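Local coordinates for oligogalacturonate lyase (Vibrio parahaemolyticus RIMD 2210633, PDB 3C5M), which probably cleaves short oligogalacturonides derived from pectin, as a manganese-binding lyase built on a seven-bladed beta-propeller, at residues A[122-127]-A[167-172]. Residues are numbered along the deposited sequence; the frame is centred on the assembly and turned at random.
Sequences EEWKGY and TCRLIK
Trp124 and Arg169 meet across two strands of one sheet that are not direct neighbours. Strand 138-145 runs between them, antiparallel to each, and offers backbone bonds to both sides: Lys125 pairs with Ile144, and Thr167 with Leu145. The CA atoms of Trp124 and Cys168, the closest across the segments, therefore stand 8.8 Å apart, and the gap is bridged mainly by side chains. The side chains of Trp124 and Arg169 leave their backbones toward each other's segment, while that of Cys168 sets off away.

These strands belong to one four-stranded antiparallel blade of the seven-bladed beta-propeller, with 124-132 and 180-186 at its two edges. The guanidinium of Arg169 lies flat over one face of the indole, the planes only 3° apart and the group centres 3.5 Å from each other. Its CZ sits above the five-membered ring, 11° off the normal, in a cation-pi contact, and NE lies 3.4 Å from Trp124 CD2. Further back along the chain, Arg169 CD makes a CH-pi contact 3.4 Å from the centroid of the six-membered ring. With CG set between the backbone N and the carbonyl carbon (chi1 64°) and the chain extended from there to NE, the aliphatic part and the charged end follow the long dimension of the ring system.

From the intervening strand Glu143 forms a salt bridge to Arg169 NH2, which probably helps to keep the guanidinium flat over the indole, while Tyr118 of the preceding blade also touches Arg169. At the far end of the indole, Trp124 CZ3 comes within 3.9 Å of Thr167 O, approaching obliquely.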
loop_
_atom_site.group_PDB
_atom_site.type_symbol
_atom_site.label_atom_id
_atom_site.label_comp_id
_atom_site.label_asym_id
_atom_site.label_seq_id
_atom_site.Cartn_x
_atom_site.Cartn_y
_atom_site.Cartn_z
ATOM N N GLU A 122 -14.440 -2.347 -22.068
ATOM C CA GLU A 122 -14.581 -1.026 -22.681
ATOM C C GLU A 122 -15.579 -0.086 -21.998
ATOM O O GLU A 122 -15.506 1.129 -22.168
ATOM C CB GLU A 122 -14.963 -1.198 -24.158
ATOM C CG GLU A 122 -13.820 -0.949 -25.132
ATOM C CD GLU A 122 -13.718 0.520 -25.549
ATOM O OE1 GLU A 122 -13.725 1.406 -24.659
ATOM O OE2 GLU A 122 -13.630 0.782 -26.772
ATOM N N GLU A 123 -16.505 -0.654 -21.235
ATOM C CA GLU A 123 -17.525 0.119 -20.527
ATOM C C GLU A 123 -17.023 0.711 -19.204
ATOM O O GLU A 123 -17.556 1.711 -18.717
ATOM C CB GLU A 123 -18.745 -0.769 -20.238
ATOM C CG GLU A 123 -19.600 -1.109 -21.457
ATOM C CD GLU A 123 -20.467 0.058 -21.903
ATOM O OE1 GLU A 123 -21.147 -0.069 -22.946
ATOM O OE2 GLU A 123 -20.468 1.101 -21.205
ATOM N N TRP A 124 -16.000 0.087 -18.626
ATOM C CA TRP A 124 -15.481 0.547 -17.351
ATOM C C TRP A 124 -14.035 1.030 -17.355
ATOM O O TRP A 124 -13.312 0.911 -18.346
ATOM C CB TRP A 124 -15.662 -0.548 -16.299
ATOM C CG TRP A 124 -17.070 -1.053 -16.206
ATOM C CD1 TRP A 124 -17.697 -1.890 -17.084
ATOM C CD2 TRP A 124 -18.034 -0.752 -15.186
ATOM N NE1 TRP A 124 -18.990 -2.134 -16.671
ATOM C CE2 TRP A 124 -19.221 -1.449 -15.512
ATOM C CE3 TRP A 124 -18.010 0.035 -14.029
ATOM C CZ2 TRP A 124 -20.370 -1.382 -14.727
ATOM C CZ3 TRP A 124 -19.157 0.106 -13.240
ATOM C CH2 TRP A 124 -20.324 -0.602 -13.596
ATOM N N LYS A 125 -13.631 1.596 -16.223
ATOM C CA LYS A 125 -12.285 2.126 -16.050
ATOM C C LYS A 125 -11.762 1.578 -14.733
ATOM O O LYS A 125 -12.440 1.653 -13.715
ATOM C CB LYS A 125 -12.342 3.652 -16.001
ATOM C CG LYS A 125 -11.025 4.355 -16.269
ATOM C CD LYS A 125 -10.641 4.272 -17.744
ATOM C CE LYS A 125 -9.289 4.944 -18.017
ATOM N NZ LYS A 125 -9.233 6.350 -17.496
ATOM N N GLY A 126 -10.563 1.009 -14.755
ATOM C CA GLY A 126 -9.993 0.452 -13.540
ATOM C C GLY A 126 -9.587 1.546 -12.571
ATOM O O GLY A 126 -9.017 2.553 -12.979
ATOM N N TYR A 127 -9.868 1.346 -11.286
ATOM C CA TYR A 127 -9.542 2.331 -10.256
ATOM C C TYR A 127 -9.089 1.674 -8.945
ATOM O O TYR A 127 -9.742 0.756 -8.419
ATOM C CB TYR A 127 -10.754 3.240 -10.008
ATOM C CG TYR A 127 -10.574 4.206 -8.861
ATOM C CD1 TYR A 127 -10.910 3.845 -7.553
ATOM C CD2 TYR A 127 -10.042 5.476 -9.076
ATOM C CE1 TYR A 127 -10.717 4.725 -6.489
ATOM C CE2 TYR A 127 -9.843 6.362 -8.016
ATOM C CZ TYR A 127 -10.181 5.976 -6.729
ATOM O OH TYR A 127 -9.954 6.838 -5.680
ATOM N N THR A 167 -21.117 6.011 -10.822
ATOM C CA THR A 167 -21.457 4.620 -10.586
ATOM C C THR A 167 -20.188 3.773 -10.624
ATOM O O THR A 167 -19.509 3.680 -11.655
ATOM C CB THR A 167 -22.467 4.114 -11.645
ATOM O OG1 THR A 167 -22.476 2.681 -11.665
ATOM C CG2 THR A 167 -22.097 4.623 -13.014
ATOM N N CYS A 168 -19.873 3.175 -9.479
ATOM C CA CYS A 168 -18.692 2.336 -9.314
ATOM C C CYS A 168 -19.097 0.946 -8.868
ATOM O O CYS A 168 -20.117 0.766 -8.211
ATOM C CB CYS A 168 -17.772 2.928 -8.250
ATOM S SG CYS A 168 -17.119 4.545 -8.635
ATOM N N ARG A 169 -18.287 -0.043 -9.210
ATOM C CA ARG A 169 -18.586 -1.401 -8.809
ATOM C C ARG A 169 -17.353 -2.067 -8.215
ATOM O O ARG A 169 -16.234 -1.858 -8.676
ATOM C CB ARG A 169 -19.078 -2.217 -10.004
ATOM C CG ARG A 169 -18.043 -2.381 -11.105
ATOM C CD ARG A 169 -18.582 -3.249 -12.220
ATOM N NE ARG A 169 -17.580 -3.527 -13.245
ATOM C CZ ARG A 169 -17.766 -4.366 -14.260
ATOM N NH1 ARG A 169 -18.918 -5.013 -14.395
ATOM N NH2 ARG A 169 -16.792 -4.568 -15.138
ATOM N N LEU A 170 -17.585 -2.866 -7.184
ATOM C CA LEU A 170 -16.540 -3.607 -6.504
ATOM C C LEU A 170 -16.600 -5.030 -7.084
ATOM O O LEU A 170 -17.498 -5.800 -6.746
ATOM C CB LEU A 170 -16.837 -3.626 -5.004
ATOM C CG LEU A 170 -15.713 -3.999 -4.041
ATOM C CD1 LEU A 170 -16.225 -3.986 -2.604
ATOM C CD2 LEU A 170 -15.182 -5.365 -4.390
ATOM N N ILE A 171 -15.655 -5.376 -7.962
ATOM C CA ILE A 171 -15.645 -6.692 -8.595
ATOM C C ILE A 171 -14.645 -7.675 -8.010
ATOM O O ILE A 171 -13.727 -7.307 -7.286
ATOM C CB ILE A 171 -15.364 -6.602 -10.113
ATOM C CG1 ILE A 171 -13.946 -6.088 -10.356
ATOM C CG2 ILE A 171 -16.397 -5.707 -10.781
ATOM C CD1 ILE A 171 -13.555 -5.997 -11.822
ATOM N N LYS A 172 -14.841 -8.941 -8.345
ATOM C CA LYS A 172 -13.987 -10.015 -7.880
ATOM C C LYS A 172 -13.684 -10.870 -9.101
ATOM O O LYS A 172 -14.587 -11.250 -9.841
ATOM C CB LYS A 172 -14.724 -10.831 -6.822
ATOM C CG LYS A 172 -14.024 -12.111 -6.416
ATOM C CD LYS A 172 -14.808 -12.844 -5.331
ATOM C CE LYS A 172 -16.170 -13.320 -5.828
ATOM N NZ LYS A 172 -16.067 -14.326 -6.932
#